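Local coordinates for probable D-tyrosyl-tRNA(Tyr) deacylase 1 (Homo sapiens, PDB 2OKV) that hydrolyses mischarged D-aminoacyl-tRNAs and glycyl-tRNA(Ala) as an editing enzyme and binds the c-myc DNA-unwinding element, with a possible ATPase role in DNA replication, at the interface of chains A and B. Residues are numbered along the deposited sequence; one frame, centred on the assembly and turned at random. Chains: chain A/B, Probable D-tyrosyl-tRNA(Tyr) deacylase 1.

The interface of chains A and B. Residues chain A 81, 90-91, 93; chain B 52-53, 63, 143.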
# COMPACT_ATOMS: atom_id res chain seq x y z
N THR A 81 8.53 -1.83 -7.45
CA THR A 81 7.32 -2.07 -8.23
C THR A 81 6.29 -0.92 -8.24
O THR A 81 5.26 -1.01 -8.93
CB THR A 81 6.64 -3.38 -7.80
OG1 THR A 81 6.33 -3.30 -6.41
CG2 THR A 81 7.57 -4.57 -8.04
N LYS A 90 1.28 -5.88 -16.01
CA LYS A 90 2.38 -6.32 -15.14
C LYS A 90 3.10 -5.11 -14.59
O LYS A 90 2.92 -4.00 -15.09
CB LYS A 90 3.34 -7.24 -15.91
CG LYS A 90 3.66 -6.80 -17.34
CD LYS A 90 4.86 -7.56 -17.91
CE LYS A 90 4.54 -9.01 -18.28
NZ LYS A 90 4.25 -9.19 -19.73
N PRO A 91 3.92 -5.29 -13.53
CA PRO A 91 4.73 -4.17 -13.05
C PRO A 91 5.64 -3.62 -14.15
O PRO A 91 6.08 -4.37 -15.03
CB PRO A 91 5.56 -4.80 -11.93
CG PRO A 91 4.76 -5.94 -11.47
CD PRO A 91 4.12 -6.50 -12.71
N PHE A 93 9.10 -1.54 -14.99
CA PHE A 93 10.36 -1.29 -14.32
C PHE A 93 11.27 -0.32 -15.05
O PHE A 93 12.27 0.11 -14.49
CB PHE A 93 11.07 -2.62 -14.04
CG PHE A 93 10.24 -3.59 -13.27
CD1 PHE A 93 10.16 -4.91 -13.67
CD2 PHE A 93 9.52 -3.18 -12.16
CE1 PHE A 93 9.39 -5.81 -12.97
CE2 PHE A 93 8.74 -4.08 -11.45
CZ PHE A 93 8.69 -5.40 -11.86
N LEU B 52 -4.24 -8.20 -13.49
CA LEU B 52 -2.91 -7.78 -13.06
C LEU B 52 -1.98 -8.97 -12.82
O LEU B 52 -2.21 -9.79 -11.91
CB LEU B 52 -3.03 -6.96 -11.77
CG LEU B 52 -2.02 -5.88 -11.33
CD1 LEU B 52 -1.76 -5.98 -9.84
CD2 LEU B 52 -0.75 -5.82 -12.13
N ARG B 53 -0.91 -9.04 -13.61
CA ARG B 53 0.03 -10.16 -13.59
C ARG B 53 1.12 -9.98 -12.52
O ARG B 53 2.21 -9.47 -12.79
CB ARG B 53 0.71 -10.32 -14.95
CG ARG B 53 -0.16 -10.81 -16.11
CD ARG B 53 0.61 -10.61 -17.46
NE ARG B 53 0.51 -11.77 -18.34
CZ ARG B 53 1.55 -12.39 -18.91
NH1 ARG B 53 2.80 -11.96 -18.72
NH2 ARG B 53 1.34 -13.44 -19.68
N TRP B 63 5.73 -12.17 -13.07
CA TRP B 63 4.77 -11.31 -13.78
C TRP B 63 4.07 -12.02 -14.93
O TRP B 63 3.85 -11.43 -16.00
CB TRP B 63 5.46 -10.03 -14.29
CG TRP B 63 6.51 -9.47 -13.32
CD1 TRP B 63 7.80 -9.16 -13.60
CD2 TRP B 63 6.32 -9.19 -11.92
NE1 TRP B 63 8.44 -8.71 -12.46
CE2 TRP B 63 7.55 -8.71 -11.42
CE3 TRP B 63 5.23 -9.31 -11.05
CZ2 TRP B 63 7.72 -8.34 -10.08
CZ3 TRP B 63 5.40 -8.94 -9.71
CH2 TRP B 63 6.63 -8.46 -9.25
N ILE B 143 1.55 -2.64 -6.09
CA ILE B 143 1.28 -1.97 -7.35
C ILE B 143 0.20 -0.91 -7.15
O ILE B 143 -0.82 -1.19 -6.53
CB ILE B 143 0.79 -3.00 -8.43
CG1 ILE B 143 1.90 -4.02 -8.75
CG2 ILE B 143 0.26 -2.28 -9.70
CD1 ILE B 143 3.08 -3.48 -9.54
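With CG anti to the carbonyl carbon (chi1 -37°), B:Trp63 lays its indole over A:Pro91, while A:Phe93, turned likewise beside its own backbone N (chi1 -55°), brings its ring rim to the pyrrole part of the same indole. This patch is one part of the two-fold homodimer interface of the DTD family of D-aminoacyl-tRNA deacylases, and the two-fold repeats it with the chains exchanged. A:Pro91 CG sits over the face of the six-membered indole ring, 3.5 Å from its centroid, in a CH-pi contact, and CD lies against the same face, near the fusion carbon CD2 and CE3. The phenyl ring of A:Phe93 meets the five-membered ring edge to face, the planes 57° apart. Its tip atom CZ is 3.5 Å from B:Trp63 CE2, and the indole NE1 lies at the phenyl edge, in the plane of that ring. A:Pro91, over the six-membered ring, and A:Phe93, at the NE1 rim of the five-membered ring, approach from the same side of the indole plane. On the side of A:Pro91 away from the indole, B:Ile143 of strand 141-146 sets its delta-methyl, CD1 standing 3.6 Å from A:Pro91 CG, so the pyrrolidine is wedged between indole and isoleucine. The same methyl abuts the backbone carbonyl of A:Thr81 and lies 4.0 Å from A:Thr81 CB. Next to the proline, A:Lys90 passes its CB 3.9 Å from B:Trp63 CB, and its chain extends parallel to B:Arg53. A:Lys90 NZ and B:Arg53 NH1 are 3.3 Å apart; two groups normally cationic would probably repel here. A weak, bent hydrogen bond from the guanidinium NH1 of B:Arg53 to B:Trp63 O, 3.0 Å long, links the arginine to the tryptophan backbone.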